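Local coordinates for Afp (Microbacterium arborescens, PDB 2YJK), which probably takes up and binds iron as a Dps protein, a twelve-subunit shell of ferritin-fold chains, at residues V29-A34 and D117-D122; S95-A100 and I109-S114. One frame throughout, in Å; residues are numbered along the deposited sequence.

Contact 1 of 2, residues V29-A34 and D117-D122; sequences VHKMQA and DAALVD
K31 reaches from helix 15-45 to D122 on helix 105-130, and its ammonium nitrogen NZ closes a salt bridge of 2.7 Å on carboxylate oxygen OD2. The nitrogen arrives nearly along the C-O axis of that oxygen, and the two side chains cross at about a right angle. The lysine chain runs extended through CE and then bends at its last torsion (chi4 62°), which swings NZ over to the acid. On the way its methylene groups lie over the small residues of the facing helix: CD rests 3.9 Å from A119 CA, and CE comes within 4.0 Å of A118 CB. This side, with A118, is the one partly open to solvent.

The other side is closed in: M32 and A119 are both buried, and M32 also packs on A69 of helix 51-78; the modelled approach of M32 CE to A119 CB is too short to be real and carries no weight. Between the two sides, K31 CB stands 4.2 Å from A119 CB, where the backbones come nearest, with 5.9 Å between the CA atoms of K31 and A119. L120 faces the other way, onto helix 135-156. The axes of the two short segments pass 9.7 Å apart at 160°, the near-antiparallel packing of neighbouring helices in the ferritin-like four-helix bundle.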
loop_
_atom_site.group_PDB
_atom_site.type_symbol
_atom_site.label_atom_id
_atom_site.label_comp_id
_atom_site.label_asym_id
_atom_site.label_seq_id
_atom_site.Cartn_x
_atom_site.Cartn_y
_atom_site.Cartn_z
ATOM N N VAL C 29 -8.546 7.977 31.518
ATOM C CA VAL C 29 -7.823 6.771 31.216
ATOM C C VAL C 29 -8.644 5.561 31.706
ATOM O O VAL C 29 -8.785 4.559 30.956
ATOM C CB VAL C 29 -6.398 6.722 31.874
ATOM C CG1 VAL C 29 -5.781 5.337 31.675
ATOM C CG2 VAL C 29 -5.468 7.795 31.241
ATOM N N HIS C 30 -9.161 5.632 32.936
ATOM C CA HIS C 30 -9.855 4.452 33.496
ATOM C C HIS C 30 -11.166 4.124 32.756
ATOM O O HIS C 30 -11.462 2.953 32.509
ATOM C CB HIS C 30 -10.198 4.610 34.994
ATOM C CG HIS C 30 -9.023 4.554 35.915
ATOM N ND1 HIS C 30 -8.974 5.287 37.088
ATOM C CD2 HIS C 30 -7.862 3.862 35.859
ATOM C CE1 HIS C 30 -7.843 5.016 37.728
ATOM N NE2 HIS C 30 -7.142 4.176 36.989
ATOM N N LYS C 31 -11.952 5.147 32.432
ATOM C CA LYS C 31 -13.225 4.895 31.727
ATOM C C LYS C 31 -13.027 4.480 30.274
ATOM O O LYS C 31 -13.762 3.651 29.763
ATOM C CB LYS C 31 -14.134 6.113 31.819
ATOM C CG LYS C 31 -14.584 6.357 33.303
ATOM C CD LYS C 31 -15.724 7.275 33.351
ATOM C CE LYS C 31 -16.501 7.149 34.745
ATOM N NZ LYS C 31 -15.593 7.522 35.845
ATOM N N MET C 32 -12.037 5.053 29.616
ATOM C CA MET C 32 -11.717 4.634 28.256
ATOM C C MET C 32 -11.189 3.208 28.185
ATOM O O MET C 32 -11.498 2.499 27.269
ATOM C CB MET C 32 -10.721 5.567 27.686
ATOM C CG MET C 32 -11.338 6.951 27.255
ATOM S SD MET C 32 -12.833 6.829 26.191
ATOM C CE MET C 32 -13.984 7.495 27.306
ATOM N N GLN C 33 -10.372 2.796 29.153
ATOM C CA GLN C 33 -9.803 1.484 29.155
ATOM C C GLN C 33 -10.901 0.465 29.549
ATOM O O GLN C 33 -10.878 -0.665 29.009
ATOM C CB GLN C 33 -8.591 1.434 30.130
ATOM C CG GLN C 33 -7.756 0.172 30.092
ATOM C CD GLN C 33 -7.179 -0.109 28.696
ATOM O OE1 GLN C 33 -7.675 -0.992 27.983
ATOM N NE2 GLN C 33 -6.155 0.634 28.303
ATOM N N ALA C 34 -11.797 0.828 30.494
ATOM C CA ALA C 34 -13.006 0.016 30.819
ATOM C C ALA C 34 -13.918 -0.202 29.573
ATOM O O ALA C 34 -14.396 -1.315 29.341
ATOM C CB ALA C 34 -13.838 0.663 31.951
ATOM N N ASP C 117 -21.689 8.084 28.359
ATOM C CA ASP C 117 -22.228 9.267 28.995
ATOM C C ASP C 117 -21.435 9.537 30.257
ATOM O O ASP C 117 -21.178 10.688 30.555
ATOM C CB ASP C 117 -23.728 9.124 29.358
ATOM C CG ASP C 117 -24.688 9.340 28.147
ATOM O OD1 ASP C 117 -24.278 9.784 27.032
ATOM O OD2 ASP C 117 -25.905 9.044 28.335
ATOM N N ALA C 118 -21.058 8.483 30.985
ATOM C CA ALA C 118 -20.199 8.610 32.206
ATOM C C ALA C 118 -18.794 9.180 31.830
ATOM O O ALA C 118 -18.272 10.050 32.547
ATOM C CB ALA C 118 -20.027 7.240 32.933
ATOM N N ALA C 119 -18.215 8.711 30.708
ATOM C CA ALA C 119 -16.919 9.240 30.255
ATOM C C ALA C 119 -17.040 10.714 29.869
ATOM O O ALA C 119 -16.154 11.529 30.233
ATOM C CB ALA C 119 -16.358 8.433 29.117
ATOM N N LEU C 120 -18.138 11.064 29.198
ATOM C CA LEU C 120 -18.390 12.467 28.791
ATOM C C LEU C 120 -18.424 13.451 29.949
ATOM O O LEU C 120 -17.875 14.561 29.843
ATOM C CB LEU C 120 -19.666 12.632 27.931
ATOM C CG LEU C 120 -19.503 12.071 26.525
ATOM C CD1 LEU C 120 -20.841 12.061 25.792
ATOM C CD2 LEU C 120 -18.440 12.871 25.718
ATOM N N VAL C 121 -19.071 13.071 31.045
ATOM C CA VAL C 121 -19.069 13.877 32.254
ATOM C C VAL C 121 -17.625 14.099 32.698
ATOM O O VAL C 121 -17.262 15.202 33.027
ATOM C CB VAL C 121 -19.931 13.204 33.414
ATOM C CG1 VAL C 121 -19.592 13.787 34.887
ATOM C CG2 VAL C 121 -21.433 13.328 33.098
ATOM N N ASP C 122 -16.791 13.069 32.695
ATOM C CA ASP C 122 -15.395 13.252 33.138
ATOM C C ASP C 122 -14.566 14.042 32.104
ATOM O O ASP C 122 -13.714 14.834 32.479
ATOM C CB ASP C 122 -14.740 11.924 33.479
ATOM C CG ASP C 122 -15.242 11.318 34.836
ATOM O OD1 ASP C 122 -15.585 12.051 35.844
ATOM O OD2 ASP C 122 -15.241 10.064 34.923
#

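Contact 2 of 2, residues S95-A100 and I109-S114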
loop_
_atom_site.group_PDB
_atom_site.type_symbol
_atom_site.label_atom_id
_atom_site.label_comp_id
_atom_site.label_asym_id
_atom_site.label_seq_id
_atom_site.Cartn_x
_atom_site.Cartn_y
_atom_site.Cartn_z
ATOM N N SER C 95 -17.652 1.209 36.331
ATOM C CA SER C 95 -18.806 0.282 36.392
ATOM C C SER C 95 -19.489 0.219 35.042
ATOM O O SER C 95 -19.361 1.146 34.275
ATOM C CB SER C 95 -19.806 0.722 37.492
ATOM O OG SER C 95 -20.520 1.872 37.077
ATOM N N THR C 96 -20.193 -0.861 34.735
ATOM C CA THR C 96 -20.801 -1.029 33.407
ATOM C C THR C 96 -22.255 -1.491 33.461
ATOM O O THR C 96 -22.644 -2.242 34.351
ATOM C CB THR C 96 -19.970 -2.051 32.492
ATOM O OG1 THR C 96 -20.537 -2.086 31.181
ATOM C CG2 THR C 96 -19.973 -3.470 33.077
ATOM N N ALA C 97 -23.060 -1.049 32.504
ATOM C CA ALA C 97 -24.409 -1.611 32.333
ATOM C C ALA C 97 -24.389 -2.749 31.274
ATOM O O ALA C 97 -25.421 -3.336 30.977
ATOM C CB ALA C 97 -25.377 -0.520 31.899
ATOM N N VAL C 98 -23.234 -3.042 30.657
ATOM C CA VAL C 98 -23.231 -4.055 29.587
ATOM C C VAL C 98 -23.651 -5.382 30.250
ATOM O O VAL C 98 -23.085 -5.732 31.270
ATOM C CB VAL C 98 -21.849 -4.202 28.934
ATOM C CG1 VAL C 98 -21.812 -5.466 28.062
ATOM C CG2 VAL C 98 -21.391 -2.885 28.214
ATOM N N PRO C 99 -24.644 -6.101 29.685
ATOM C CA PRO C 99 -25.039 -7.354 30.311
ATOM C C PRO C 99 -23.986 -8.452 30.293
ATOM O O PRO C 99 -23.083 -8.462 29.451
ATOM C CB PRO C 99 -26.256 -7.822 29.463
ATOM C CG PRO C 99 -26.798 -6.581 28.845
ATOM C CD PRO C 99 -25.537 -5.741 28.567
ATOM N N ALA C 100 -24.194 -9.425 31.182
ATOM C CA ALA C 100 -23.278 -10.540 31.404
ATOM C C ALA C 100 -23.238 -11.484 30.219
ATOM O O ALA C 100 -22.262 -12.176 30.040
ATOM C CB ALA C 100 -23.657 -11.325 32.669
ATOM N N ILE C 109 -26.561 -1.287 22.703
ATOM C CA ILE C 109 -26.250 0.096 22.335
ATOM C C ILE C 109 -26.602 0.941 23.564
ATOM O O ILE C 109 -25.809 1.802 23.945
ATOM C CB ILE C 109 -27.088 0.572 21.174
ATOM C CG1 ILE C 109 -26.612 -0.080 19.889
ATOM C CG2 ILE C 109 -27.109 2.100 21.100
ATOM C CD1 ILE C 109 -27.391 0.425 18.722
ATOM N N LYS C 110 -27.762 0.716 24.175
ATOM C CA LYS C 110 -28.094 1.462 25.414
ATOM C C LYS C 110 -27.055 1.320 26.494
ATOM O O LYS C 110 -26.693 2.314 27.137
ATOM C CB LYS C 110 -29.483 1.098 26.022
ATOM C CG LYS C 110 -30.659 1.417 25.122
ATOM C CD LYS C 110 -31.961 0.815 25.695
ATOM C CE LYS C 110 -33.188 1.421 24.985
ATOM N NZ LYS C 110 -34.379 0.469 24.931
ATOM N N ALA C 111 -26.594 0.089 26.737
ATOM C CA ALA C 111 -25.585 -0.126 27.807
ATOM C C ALA C 111 -24.314 0.698 27.496
ATOM O O ALA C 111 -23.722 1.292 28.401
ATOM C CB ALA C 111 -25.233 -1.608 27.936
ATOM N N ILE C 112 -23.878 0.686 26.232
ATOM C CA ILE C 112 -22.615 1.373 25.822
ATOM C C ILE C 112 -22.760 2.923 25.806
ATOM O O ILE C 112 -21.851 3.633 26.214
ATOM C CB ILE C 112 -22.095 0.869 24.419
ATOM C CG1 ILE C 112 -21.620 -0.595 24.498
ATOM C CG2 ILE C 112 -20.990 1.766 23.827
ATOM C CD1 ILE C 112 -20.411 -0.784 25.357
ATOM N N VAL C 113 -23.916 3.430 25.370
ATOM C CA VAL C 113 -24.198 4.859 25.524
ATOM C C VAL C 113 -24.189 5.278 26.990
ATOM O O VAL C 113 -23.665 6.335 27.321
ATOM C CB VAL C 113 -25.508 5.303 24.782
ATOM C CG1 VAL C 113 -25.857 6.780 25.031
ATOM C CG2 VAL C 113 -25.328 5.045 23.314
ATOM N N SER C 114 -24.762 4.476 27.869
ATOM C CA SER C 114 -24.660 4.780 29.290
ATOM C C SER C 114 -23.193 4.910 29.759
ATOM O O SER C 114 -22.853 5.935 30.414
ATOM C CB SER C 114 -25.428 3.736 30.091
ATOM O OG SER C 114 -25.206 3.910 31.465
#
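A111 on helix 105-130 takes the loop segment 95-100 against its methyl group, in the part of the ferritin fold where the chain leaves the short helix 87-92 and runs back to the bundle. The loop makes an ST turn here: T96 OG1 accepts from the backbone N of V98 at 2.9 Å, with a fairly straight N-H...O angle of 165°. The same hydroxyl oxygen is also hydrogen-bonded to the D115 carboxylate, one residue beyond the segment 109-114, and the other oxygen of D115 bonds the backbone N of A97. The turn is thus tied to the helix it packs on.

Along the helix, I109 packs on L155 of helix 135-156. A111 then makes the central contact. Its CB sits 3.5 Å from the carbonyl O of A97 and 3.6 Å from V98 CA, with A97 CB at 4.1 Å and the ring carbon P99 CD at the margin. I112 comes next. Although I112 starts out pointing away from the loop, chi1 (-68°) sets CG1 beside the backbone N and chi2 (-66°) turns CD1 back to V98; the valine and isoleucine run alongside each other with their ends in the same direction. I112 also touches A42 of helix 15-45. V113 turns to L155 and L156, and S114, at the exposed edge, barely grazes A97 CB with its hydroxyl. Between side chains, the shortest distance is methyl to methyl, V98 CG2 to I112 CD1 at 3.7 Å.

In the fold
Both contacts use helix 105-130, at successive parts of its length, but they set different partners against it. Contact 1 lies near the middle of the chain and joins two bundle helices far apart in sequence; contact 2, nested within the loop that contact 1 closes, lies about 14 Å from the chain centre and lays an irregular segment on the same helix. Each is partly buried. Charge carries the open side of contact 1, whereas contact 2 is apolar between its segments, and its loop is tied by hydrogen bonds to D115, just past the second segment, and to Q41 of helix 15-45. Around both, residues also pack on a second subunit of the twelve.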